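Local coordinates for beta-1,3-xylanase (Alcaligenes sp., PDB 2COV), which binds beta-1,3-xylan through a family 31 carbohydrate-binding module, the part described here, and so probably brings the enzyme to its polysaccharide substrate, at residues 14-19 with 24-29; 30-35 with 80-85; 47-50 with 56-59. One frame throughout, in Å; residues are numbered along the deposited sequence.

Followed from the N terminus, the chain first closes contact 1, where strands 13-19 and 22-28 form a hairpin across a short turn. Contact 2 opens directly afterwards, in the loop that leads towards strand 37-41, and closes only when strand 80-89 arrives. Nested within that long excursion is contact 3, a second hairpin made by strands 44-51 and 54-60. No two contacts cross. Strand 54-60 lies next to strand 22-28, so the hairpins of contacts 1 and 3 join into one antiparallel sheet, and a salt bridge from Asp29 to Lys50 links their ends. His27 packs on Trp32 and Leu84, connecting contact 1 to contact 2 at strand 80-89, an outer strand of the sheet.

Contact 1 (14-19 with 24-29); sequences NFNYVS and EVYHVD
Asn16 and Glu24 meet side by side on one face of an antiparallel hairpin, their backbones joined by a pair of hydrogen bonds: Asn16 N to Glu24 O, 2.8 Å, and Glu24 N to Asn16 O, 2.9 Å. Asn14 and Tyr26 form a second such pair, with Asn14 N 3.0 Å from Tyr26 O and Tyr26 N 2.9 Å from Asn14 O. Between them, Phe15 and Val25 are a non-hydrogen-bonded pair whose side chains lie on the other face.

The Asn16 amide adds a fifth bond. Its ND2 lies 2.8 Å from Glu24 OE1, which stays within the amide plane and has the nitrogen nearly in line with its bond to CD, although amide and carboxylate planes are turned 52° apart. The other polar demands of this amide are met by the last modelled residues: ND2 also donates to Asn96 O, and OD1 accepts from Cys95 N. Glu24 OE1 has a further long, weak ion pair with Arg56.

Tyr26 CG stands between its own backbone N and carbonyl carbon (chi1 67°), which swings the ring back over strand 13-19. Asn14 O sits 3.7 Å above one face, near the rim, while Tyr26 OH comes 3.5 Å from Asn14 CB. A buried amide gripped by three bonds can thus hold both the hairpin and the end of the ordered chain, and its donor would probably favour an ionised Glu24.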
ATOM      1  N   ASN A  14     -21.304  -5.559   2.138  1.00 12.11           N
ATOM      2  CA  ASN A  14     -21.975  -6.576   1.346  1.00 12.60           C
ATOM      3  C   ASN A  14     -22.249  -6.051  -0.069  1.00 11.56           C
ATOM      4  O   ASN A  14     -21.718  -5.043  -0.506  1.00 12.38           O
ATOM      5  CB  ASN A  14     -23.247  -6.963   2.119  1.00 13.61           C
ATOM      6  CG  ASN A  14     -23.609  -8.393   2.093  1.00 16.11           C
ATOM      7  OD1 ASN A  14     -24.184  -8.853   3.153  1.00 21.92           O
ATOM      8  ND2 ASN A  14     -23.331  -9.082   1.080  1.00 14.26           N
ATOM      9  N   PHE A  15     -23.035  -6.830  -0.801  1.00 13.51           N
ATOM     10  CA  PHE A  15     -23.424  -6.473  -2.170  1.00 13.64           C
ATOM     11  C   PHE A  15     -24.839  -6.861  -2.469  1.00 14.97           C
ATOM     12  O   PHE A  15     -25.415  -7.742  -1.840  1.00 14.09           O
ATOM     13  CB  PHE A  15     -22.492  -7.079  -3.203  1.00 14.77           C
ATOM     14  CG  PHE A  15     -22.656  -8.556  -3.329  1.00 13.65           C
ATOM     15  CD1 PHE A  15     -21.991  -9.424  -2.512  1.00 15.07           C
ATOM     16  CD2 PHE A  15     -23.540  -9.098  -4.285  1.00 15.34           C
ATOM     17  CE1 PHE A  15     -22.171 -10.811  -2.618  1.00 15.33           C
ATOM     18  CE2 PHE A  15     -23.731 -10.476  -4.368  1.00 15.66           C
ATOM     19  CZ  PHE A  15     -23.014 -11.349  -3.595  1.00 15.21           C
ATOM     20  N   ASN A  16     -25.420  -6.140  -3.448  1.00 15.19           N
ATOM     21  CA  ASN A  16     -26.660  -6.473  -4.067  1.00 15.45           C
ATOM     22  C   ASN A  16     -26.487  -6.816  -5.524  1.00 14.61           C
ATOM     23  O   ASN A  16     -25.735  -6.164  -6.262  1.00 15.30           O
ATOM     24  CB  ASN A  16     -27.618  -5.264  -4.054  1.00 16.55           C
ATOM     25  CG  ASN A  16     -27.999  -4.819  -2.666  1.00 17.82           C
ATOM     26  OD1 ASN A  16     -28.446  -5.632  -1.847  1.00 17.09           O
ATOM     27  ND2 ASN A  16     -27.872  -3.517  -2.401  1.00 18.53           N
ATOM     28  N   TYR A  17     -27.200  -7.843  -5.972  1.00 15.83           N
ATOM     29  CA  TYR A  17     -27.434  -8.026  -7.383  1.00 16.28           C
ATOM     30  C   TYR A  17     -28.332  -6.874  -7.928  1.00 15.99           C
ATOM     31  O   TYR A  17     -29.347  -6.590  -7.345  1.00 18.59           O
ATOM     32  CB  TYR A  17     -28.091  -9.394  -7.589  1.00 17.75           C
ATOM     33  CG  TYR A  17     -28.679  -9.652  -8.952  1.00 18.67           C
ATOM     34  CD1 TYR A  17     -30.003  -9.311  -9.259  1.00 20.45           C
ATOM     35  CD2 TYR A  17     -27.943 -10.282  -9.933  1.00 18.21           C
ATOM     36  CE1 TYR A  17     -30.541  -9.597 -10.514  1.00 21.60           C
ATOM     37  CE2 TYR A  17     -28.503 -10.579 -11.181  1.00 19.94           C
ATOM     38  CZ  TYR A  17     -29.751 -10.225 -11.440  1.00 18.90           C
ATOM     39  OH  TYR A  17     -30.352 -10.533 -12.691  1.00 22.99           O
ATOM     40  N   VAL A  18     -27.898  -6.286  -9.012  1.00 16.31           N
ATOM     41  CA  VAL A  18     -28.686  -5.227  -9.706  1.00 16.26           C
ATOM     42  C   VAL A  18     -29.256  -5.828 -10.976  1.00 17.78           C
ATOM     43  O   VAL A  18     -30.467  -5.731 -11.218  1.00 18.06           O
ATOM     44  CB  VAL A  18     -27.844  -3.978  -9.978  1.00 17.20           C
ATOM     45  CG1 VAL A  18     -28.639  -2.930 -10.736  1.00 18.84           C
ATOM     46  CG2 VAL A  18     -27.313  -3.368  -8.673  1.00 17.66           C
ATOM     47  N   SER A  19     -28.369  -6.417 -11.781  1.00 17.79           N
ATOM     48  CA  SER A  19     -28.811  -7.168 -12.966  1.00 19.05           C
ATOM     49  C   SER A  19     -27.731  -8.165 -13.249  1.00 19.55           C
ATOM     50  O   SER A  19     -26.716  -8.187 -12.571  1.00 19.35           O
ATOM     51  CB  SER A  19     -29.011  -6.234 -14.133  1.00 19.25           C
ATOM     52  OG  SER A  19     -27.778  -5.728 -14.602  1.00 22.68           O
ATOM     53  N   GLU A  24     -23.986  -4.004  -7.000  1.00 13.17           N
ATOM     54  CA  GLU A  24     -23.840  -2.817  -6.156  1.00 13.94           C
ATOM     55  C   GLU A  24     -23.087  -3.298  -4.921  1.00 13.79           C
ATOM     56  O   GLU A  24     -23.545  -4.168  -4.209  1.00 14.31           O
ATOM     57  CB  GLU A  24     -25.215  -2.287  -5.772  1.00 14.99           C
ATOM     58  CG  GLU A  24     -25.103  -1.081  -4.804  1.00 14.09           C
ATOM     59  CD  GLU A  24     -26.416  -0.499  -4.398  1.00 19.15           C
ATOM     60  OE1 GLU A  24     -27.196  -1.213  -3.780  1.00 23.50           O
ATOM     61  OE2 GLU A  24     -26.639   0.670  -4.617  1.00 21.80           O
ATOM     62  N   VAL A  25     -22.008  -2.635  -4.636  1.00 12.41           N
ATOM     63  CA  VAL A  25     -21.184  -2.894  -3.443  1.00 11.53           C
ATOM     64  C   VAL A  25     -21.525  -1.835  -2.441  1.00 11.07           C
ATOM     65  O   VAL A  25     -21.685  -0.664  -2.784  1.00 11.75           O
ATOM     66  CB  VAL A  25     -19.693  -2.874  -3.790  1.00 12.33           C
ATOM     67  CG1 VAL A  25     -18.840  -3.078  -2.565  1.00 13.20           C
ATOM     68  CG2 VAL A  25     -19.369  -3.914  -4.894  1.00 13.37           C
ATOM     69  N   TYR A  26     -21.709  -2.192  -1.191  1.00 11.75           N
ATOM     70  CA  TYR A  26     -22.042  -1.205  -0.176  1.00 11.47           C
ATOM     71  C   TYR A  26     -21.467  -1.550   1.184  1.00 11.63           C
ATOM     72  O   TYR A  26     -21.101  -2.655   1.503  1.00 11.93           O
ATOM     73  CB  TYR A  26     -23.551  -1.045  -0.065  1.00 11.88           C
ATOM     74  CG  TYR A  26     -24.293  -2.266   0.486  1.00 12.15           C
ATOM     75  CD1 TYR A  26     -24.438  -2.463   1.845  1.00 13.66           C
ATOM     76  CD2 TYR A  26     -24.899  -3.199  -0.365  1.00 13.47           C
ATOM     77  CE1 TYR A  26     -25.123  -3.561   2.349  1.00 14.21           C
ATOM     78  CE2 TYR A  26     -25.576  -4.266   0.143  1.00 15.62           C
ATOM     79  CZ  TYR A  26     -25.687  -4.474   1.478  1.00 15.58           C
ATOM     80  OH  TYR A  26     -26.411  -5.565   1.968  1.00 16.63           O
ATOM     81  N   HIS A  27     -21.364  -0.491   2.001  1.00 11.44           N
ATOM     82  CA  HIS A  27     -21.066  -0.610   3.395  1.00 11.76           C
ATOM     83  C   HIS A  27     -22.065   0.265   4.178  1.00 11.10           C
ATOM     84  O   HIS A  27     -22.142   1.469   3.972  1.00 11.61           O
ATOM     85  CB  HIS A  27     -19.651  -0.199   3.785  1.00 10.74           C
ATOM     86  CG  HIS A  27     -19.184  -0.821   5.075  1.00 10.28           C
ATOM     87  ND1 HIS A  27     -19.861  -0.653   6.270  1.00 11.46           N
ATOM     88  CD2 HIS A  27     -18.205  -1.738   5.320  1.00 12.41           C
ATOM     89  CE1 HIS A  27     -19.265  -1.401   7.205  1.00 12.06           C
ATOM     90  NE2 HIS A  27     -18.246  -2.071   6.658  1.00 12.59           N
ATOM     91  N   VAL A  28     -22.813  -0.346   5.081  1.00 11.67           N
ATOM     92  CA  VAL A  28     -23.691   0.373   5.985  1.00 12.32           C
ATOM     93  C   VAL A  28     -22.874   1.388   6.801  1.00 11.43           C
ATOM     94  O   VAL A  28     -21.751   1.144   7.211  1.00 12.22           O
ATOM     95  CB  VAL A  28     -24.429  -0.620   6.918  1.00 14.30           C
ATOM     96  CG1 VAL A  28     -25.272   0.095   7.978  1.00 17.27           C
ATOM     97  CG2 VAL A  28     -25.337  -1.480   6.068  1.00 14.62           C
ATOM     98  N   ASP A  29     -23.456   2.568   7.024  1.00 12.16           N
ATOM     99  CA  ASP A  29     -22.781   3.623   7.833  1.00 13.78           C
ATOM    100  C   ASP A  29     -22.520   3.140   9.246  1.00 14.33           C
ATOM    101  O   ASP A  29     -23.468   2.791   9.949  1.00 17.25           O
ATOM    102  CB  ASP A  29     -23.711   4.839   7.835  1.00 14.24           C
ATOM    103  CG  ASP A  29     -23.105   6.026   8.492  1.00 15.27           C
ATOM    104  OD1 ASP A  29     -21.882   6.017   8.746  1.00 15.13           O
ATOM    105  OD2 ASP A  29     -23.874   6.985   8.683  1.00 15.26           O
TER

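Contact 2 (30-35 with 80-85); sequences KGWSAG and GQQILD
Trp32 and Gln82 both carry CG opposite the carbonyl carbon and next to the backbone N (chi1 -46° and -66°), and from these starting points the indole and the extended glutamine chain reach towards each other. Gln82 presents its amide to the five-membered end of the indole, close to the ring plane. Its NE2 lies 3.4 Å from Trp32 CD1 and 3.3 Å from Trp32 NE1. The side chains cross nearly at a right angle, with ring and amide planes 84° apart.

Both nitrogens in the shorter of these approaches are donors, so they form no hydrogen bond. A water settles the matter: it accepts from Trp32 NE1 at 3.0 Å and donates to Gln82 OE1 at 2.7 Å. The indole N-H is therefore satisfied through solvent, whereas Gln82 NE2 turns to Asp75 OD1 on the adjoining strand, an anchor that should restrain rotation of the amide.

In the fold, an irregular connection between strands 22-28 and 37-41 here meets strand 80-89, one of the two outermost strands of the chain's antiparallel sheet, within a module assigned to the immunoglobulin-like E-set clan. That edge does not end the sheet in the assembly, because strand 80-89 pairs antiparallel with a strand of a second subunit. A weak hydrogen bond joins Gln82 OE1 to Gln82 NE2 of that subunit.

Lys30 CB lies 3.6 Å above one face of the indole, towards its rim. Trp32 also packs against Phe71 and Val73 of strand 66-75, and its ring meets His27 edge-to-face.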
ATOM      1  N   LYS A  30     -21.283   3.192   9.705  1.00 13.62           N
ATOM      2  CA  LYS A  30     -20.887   2.843  11.094  1.00 14.47           C
ATOM      3  C   LYS A  30     -20.377   4.058  11.849  1.00 16.06           C
ATOM      4  O   LYS A  30     -19.806   3.938  12.937  1.00 19.34           O
ATOM      5  CB  LYS A  30     -19.798   1.787  11.083  1.00 16.35           C
ATOM      6  CG  LYS A  30     -20.169   0.488  10.385  1.00 20.28           C
ATOM      7  CD  LYS A  30     -21.488  -0.031  10.786  1.00 22.37           C
ATOM      8  CE  LYS A  30     -21.559  -0.374  12.220  1.00 28.41           C
ATOM      9  NZ  LYS A  30     -22.679  -1.342  12.500  1.00 32.26           N
ATOM     10  N   GLY A  31     -20.577   5.249  11.295  1.00 13.92           N
ATOM     11  CA  GLY A  31     -20.374   6.460  12.097  1.00 15.14           C
ATOM     12  C   GLY A  31     -19.148   7.256  11.824  1.00 14.09           C
ATOM     13  O   GLY A  31     -18.908   8.272  12.462  1.00 16.37           O
ATOM     14  N   TRP A  32     -18.351   6.856  10.854  1.00 13.13           N
ATOM     15  CA  TRP A  32     -17.103   7.553  10.502  1.00 12.71           C
ATOM     16  C   TRP A  32     -17.362   8.995  10.125  1.00 12.91           C
ATOM     17  O   TRP A  32     -18.422   9.290   9.568  1.00 13.38           O
ATOM     18  CB  TRP A  32     -16.430   6.892   9.350  1.00 12.38           C
ATOM     19  CG  TRP A  32     -16.320   5.395   9.414  1.00 12.42           C
ATOM     20  CD1 TRP A  32     -15.366   4.672  10.027  1.00 14.33           C
ATOM     21  CD2 TRP A  32     -17.146   4.483   8.729  1.00 12.38           C
ATOM     22  NE1 TRP A  32     -15.607   3.360   9.814  1.00 15.54           N
ATOM     23  CE2 TRP A  32     -16.674   3.212   9.008  1.00 13.41           C
ATOM     24  CE3 TRP A  32     -18.258   4.611   7.896  1.00 13.45           C
ATOM     25  CZ2 TRP A  32     -17.260   2.078   8.474  1.00 14.96           C
ATOM     26  CZ3 TRP A  32     -18.803   3.503   7.348  1.00 14.58           C
ATOM     27  CH2 TRP A  32     -18.337   2.266   7.660  1.00 14.64           C
ATOM     28  N   SER A  33     -16.393   9.874  10.276  1.00 12.36           N
ATOM     29  CA  SER A  33     -16.581  11.228   9.775  1.00 12.15           C
ATOM     30  C   SER A  33     -16.807  11.228   8.258  1.00 12.18           C
ATOM     31  O   SER A  33     -17.592  11.995   7.775  1.00 12.41           O
ATOM     32  CB  SER A  33     -15.388  12.091  10.191  1.00 11.98           C
ATOM     33  OG  SER A  33     -14.140  11.524   9.861  1.00 11.62           O
ATOM     34  N   ALA A  34     -16.113  10.388   7.516  1.00 10.97           N
ATOM     35  CA  ALA A  34     -16.466  10.092   6.156  1.00 11.93           C
ATOM     36  C   ALA A  34     -16.496  11.324   5.269  1.00 12.22           C
ATOM     37  O   ALA A  34     -17.355  11.488   4.410  1.00 12.33           O
ATOM     38  CB  ALA A  34     -17.705   9.262   6.062  1.00 12.09           C
ATOM     39  N   GLY A  35     -15.465  12.186   5.375  1.00 11.87           N
ATOM     40  CA  GLY A  35     -15.327  13.291   4.418  1.00 12.35           C
ATOM     41  C   GLY A  35     -15.126  12.858   3.002  1.00 12.93           C
ATOM     42  O   GLY A  35     -15.439  13.580   2.073  1.00 14.42           O
ATOM     43  N   GLY A  80      -7.460  10.191  10.303  1.00 13.05           N
ATOM     44  CA  GLY A  80      -7.306   8.761  10.016  1.00 13.58           C
ATOM     45  C   GLY A  80      -8.174   8.246   8.934  1.00 11.83           C
ATOM     46  O   GLY A  80      -8.678   9.034   8.098  1.00 12.40           O
ATOM     47  N   GLN A  81      -8.234   6.944   8.851  1.00 10.92           N
ATOM     48  CA  GLN A  81      -8.978   6.287   7.795  1.00 11.39           C
ATOM     49  C   GLN A  81      -9.121   4.819   8.200  1.00 10.44           C
ATOM     50  O   GLN A  81      -8.459   4.322   9.074  1.00 11.44           O
ATOM     51  CB  GLN A  81      -8.261   6.312   6.436  1.00 13.16           C
ATOM     52  CG  GLN A  81      -6.946   5.598   6.391  1.00 15.04           C
ATOM     53  CD  GLN A  81      -6.289   5.466   4.995  1.00 15.62           C
ATOM     54  OE1 GLN A  81      -5.330   4.744   4.864  1.00 30.05           O
ATOM     55  NE2 GLN A  81      -6.682   6.195   4.080  1.00 18.94           N
ATOM     56  N   GLN A  82      -9.992   4.133   7.472  1.00 10.50           N
ATOM     57  CA  GLN A  82     -10.166   2.688   7.582  1.00 10.45           C
ATOM     58  C   GLN A  82     -10.340   2.110   6.193  1.00 11.05           C
ATOM     59  O   GLN A  82     -10.972   2.710   5.349  1.00 11.74           O
ATOM     60  CB  GLN A  82     -11.381   2.384   8.445  1.00 12.05           C
ATOM     61  CG  GLN A  82     -11.336   2.748   9.813  1.00 15.04           C
ATOM     62  CD  GLN A  82     -12.474   2.135  10.642  1.00 15.95           C
ATOM     63  OE1 GLN A  82     -12.837   1.062  10.364  1.00 19.66           O
ATOM     64  NE2 GLN A  82     -12.965   2.864  11.654  1.00 20.13           N
ATOM     65  N   ILE A  83      -9.712   0.968   5.974  1.00 10.68           N
ATOM     66  CA  ILE A  83      -9.853   0.207   4.731  1.00 11.17           C
ATOM     67  C   ILE A  83     -10.228  -1.209   5.041  1.00 11.01           C
ATOM     68  O   ILE A  83      -9.572  -1.863   5.793  1.00 13.00           O
ATOM     69  CB  ILE A  83      -8.573   0.279   3.866  1.00 12.85           C
ATOM     70  CG1 ILE A  83      -8.242   1.743   3.509  1.00 14.71           C
ATOM     71  CG2 ILE A  83      -8.759  -0.560   2.600  1.00 14.16           C
ATOM     72  CD1 ILE A  83      -7.062   1.911   2.622  1.00 18.25           C
ATOM     73  N   LEU A  84     -11.313  -1.656   4.462  1.00 10.73           N
ATOM     74  CA  LEU A  84     -11.864  -2.987   4.658  1.00 10.32           C
ATOM     75  C   LEU A  84     -11.891  -3.761   3.357  1.00 11.60           C
ATOM     76  O   LEU A  84     -12.341  -3.190   2.375  1.00 11.60           O
ATOM     77  CB  LEU A  84     -13.296  -2.945   5.229  1.00 11.60           C
ATOM     78  CG  LEU A  84     -13.520  -2.263   6.559  1.00 13.44           C
ATOM     79  CD1 LEU A  84     -13.813  -0.794   6.327  1.00 18.78           C
ATOM     80  CD2 LEU A  84     -14.719  -2.773   7.251  1.00 15.62           C
ATOM     81  N   ASP A  85     -11.434  -5.020   3.378  1.00 11.19           N
ATOM     82  CA  ASP A  85     -11.504  -5.873   2.212  1.00 11.88           C
ATOM     83  C   ASP A  85     -12.258  -7.126   2.532  1.00 10.86           C
ATOM     84  O   ASP A  85     -12.037  -7.707   3.591  1.00 11.34           O
ATOM     85  CB  ASP A  85     -10.093  -6.245   1.704  1.00 12.32           C
ATOM     86  CG  ASP A  85      -9.149  -5.043   1.406  1.00 16.24           C
ATOM     87  OD1 ASP A  85      -9.508  -4.241   0.574  1.00 18.18           O
ATOM     88  OD2 ASP A  85      -8.026  -4.891   2.050  1.00 19.22           O
TER
HETATM   89  O   HOH W   1     -15.435   0.442  10.616  1.00 29.04           O

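Contact 3 (47-50 with 56-59); sequences PGNK and RKTF
Asn49 and Arg56 form an antiparallel hydrogen-bonded pair. Asn49 N donates to Arg56 O at 3.0 Å, and Arg56 N returns a bond to Asn49 O at 2.9 Å, the latter noticeably bent (138° at the hydrogen). Asn49 O is also brushed by Arg56 CG, 3.5 Å away.

Lys57 makes a second link beside this pair. A bend at chi2 (69°) turns its chain back across the other segment, where CD passes 3.4 Å from Pro47 O. The ammonium group then reaches a water, with NZ 2.9 Å from the water oxygen, and the same water donates to Pro47 O at 2.7 Å. The lysine chain and the water it holds thus both meet the Pro47 carbonyl oxygen.

Further out, the Arg56 guanidinium is positioned by Ser51 O, which accepts from NE, and by Asn96 O, which accepts from NH2; the arginine side chain also lies against Tyr26. On the opposite flank, Gly48 is hydrogen-bonded to Asn37, through the backbone and through Asn37 ND2 to Gly48 O, and Pro47 packs on Tyr38, as well as on Gly78 of a third subunit. The hairpin is interior to the sheet, strand 54-60 bordered by 22-28 and strand 44-51 by 37-41.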
ATOM      1  N   PRO A  47     -15.834   6.883  -5.890  1.00 12.89           N
ATOM      2  CA  PRO A  47     -16.412   7.506  -4.675  1.00 13.48           C
ATOM      3  C   PRO A  47     -17.765   6.978  -4.423  1.00 12.86           C
ATOM      4  O   PRO A  47     -18.595   6.889  -5.359  1.00 14.43           O
ATOM      5  CB  PRO A  47     -16.452   8.998  -5.034  1.00 15.84           C
ATOM      6  CG  PRO A  47     -15.659   9.196  -6.114  1.00 18.55           C
ATOM      7  CD  PRO A  47     -15.524   7.881  -6.916  1.00 15.56           C
ATOM      8  N   GLY A  48     -18.087   6.572  -3.195  1.00 13.64           N
ATOM      9  CA  GLY A  48     -19.377   6.027  -2.902  1.00 13.51           C
ATOM     10  C   GLY A  48     -20.410   7.129  -2.753  1.00 13.51           C
ATOM     11  O   GLY A  48     -20.123   8.165  -2.244  1.00 15.01           O
ATOM     12  N   ASN A  49     -21.635   6.803  -3.095  1.00 13.46           N
ATOM     13  CA  ASN A  49     -22.757   7.649  -2.789  1.00 15.30           C
ATOM     14  C   ASN A  49     -23.429   7.158  -1.510  1.00 13.74           C
ATOM     15  O   ASN A  49     -23.648   6.002  -1.327  1.00 17.50           O
ATOM     16  CB  ASN A  49     -23.791   7.525  -3.902  1.00 17.52           C
ATOM     17  CG  ASN A  49     -23.299   8.146  -5.214  1.00 23.96           C
ATOM     18  OD1 ASN A  49     -22.684   9.196  -5.214  1.00 31.24           O
ATOM     19  ND2 ASN A  49     -23.641   7.528  -6.308  1.00 26.75           N
ATOM     20  N   LYS A  50     -23.713   8.038  -0.573  1.00 15.07           N
ATOM     21  CA  LYS A  50     -24.375   7.698   0.654  1.00 15.33           C
ATOM     22  C   LYS A  50     -25.867   7.862   0.453  1.00 15.36           C
ATOM     23  O   LYS A  50     -26.357   8.966   0.193  1.00 17.99           O
ATOM     24  CB  LYS A  50     -23.839   8.541   1.806  1.00 15.84           C
ATOM     25  CG  LYS A  50     -24.202   7.972   3.117  1.00 16.20           C
ATOM     26  CD  LYS A  50     -23.900   8.887   4.277  1.00 18.04           C
ATOM     27  CE  LYS A  50     -24.112   8.107   5.566  1.00 17.73           C
ATOM     28  NZ  LYS A  50     -24.002   9.051   6.734  1.00 16.09           N
ATOM     29  N   ARG A  56     -22.502   3.390  -1.263  1.00 12.12           N
ATOM     30  CA  ARG A  56     -22.808   2.414  -2.271  1.00 12.95           C
ATOM     31  C   ARG A  56     -22.371   2.845  -3.657  1.00 12.35           C
ATOM     32  O   ARG A  56     -22.364   4.056  -3.944  1.00 13.27           O
ATOM     33  CB  ARG A  56     -24.236   2.075  -2.258  1.00 16.26           C
ATOM     34  CG  ARG A  56     -25.225   3.106  -2.425  1.00 18.50           C
ATOM     35  CD  ARG A  56     -26.825   2.501  -1.907  1.00 18.53           C
ATOM     36  NE  ARG A  56     -27.469   2.583  -0.620  1.00 26.41           N
ATOM     37  CZ  ARG A  56     -28.152   1.556  -0.211  1.00 21.75           C
ATOM     38  NH1 ARG A  56     -28.753   1.566   0.928  1.00 26.90           N
ATOM     39  NH2 ARG A  56     -28.154   0.365  -0.963  1.00 25.35           N
ATOM     40  N   LYS A  57     -21.972   1.883  -4.504  1.00 12.79           N
ATOM     41  CA  LYS A  57     -21.667   2.150  -5.878  1.00 12.92           C
ATOM     42  C   LYS A  57     -21.864   0.875  -6.689  1.00 12.59           C
ATOM     43  O   LYS A  57     -21.710  -0.214  -6.159  1.00 12.92           O
ATOM     44  CB  LYS A  57     -20.235   2.682  -6.071  1.00 16.02           C
ATOM     45  CG  LYS A  57     -20.041   3.607  -7.320  1.00 19.60           C
ATOM     46  CD  LYS A  57     -20.740   4.920  -7.134  1.00 22.39           C
ATOM     47  CE  LYS A  57     -20.577   5.781  -8.399  1.00 26.72           C
ATOM     48  NZ  LYS A  57     -21.492   6.868  -8.529  1.00 28.47           N
ATOM     49  N   THR A  58     -22.212   1.025  -7.967  1.00 13.43           N
ATOM     50  CA  THR A  58     -22.414  -0.096  -8.874  1.00 13.95           C
ATOM     51  C   THR A  58     -21.280  -0.234  -9.882  1.00 13.26           C
ATOM     52  O   THR A  58     -20.643   0.747 -10.314  1.00 15.14           O
ATOM     53  CB  THR A  58     -23.783   0.060  -9.584  1.00 16.19           C
ATOM     54  OG1 THR A  58     -24.834   0.134  -8.572  1.00 18.33           O
ATOM     55  CG2 THR A  58     -24.044  -1.016 -10.560  1.00 19.99           C
ATOM     56  N   PHE A  59     -21.034  -1.492 -10.281  1.00 13.20           N
ATOM     57  CA  PHE A  59     -19.934  -1.889 -11.147  1.00 13.16           C
ATOM     58  C   PHE A  59     -20.405  -2.967 -12.099  1.00 13.50           C
ATOM     59  O   PHE A  59     -21.355  -3.677 -11.823  1.00 14.07           O
ATOM     60  CB  PHE A  59     -18.832  -2.546 -10.278  1.00 13.46           C
ATOM     61  CG  PHE A  59     -18.277  -1.646  -9.204  1.00 13.30           C
ATOM     62  CD1 PHE A  59     -18.890  -1.563  -7.992  1.00 12.87           C
ATOM     63  CD2 PHE A  59     -17.169  -0.902  -9.424  1.00 14.20           C
ATOM     64  CE1 PHE A  59     -18.398  -0.708  -7.015  1.00 13.04           C
ATOM     65  CE2 PHE A  59     -16.640  -0.094  -8.447  1.00 14.72           C
ATOM     66  CZ  PHE A  59     -17.277   0.005  -7.245  1.00 13.79           C
TER
HETATM   67  O   HOH W   2     -20.274   8.656  -6.558  1.00 38.12           O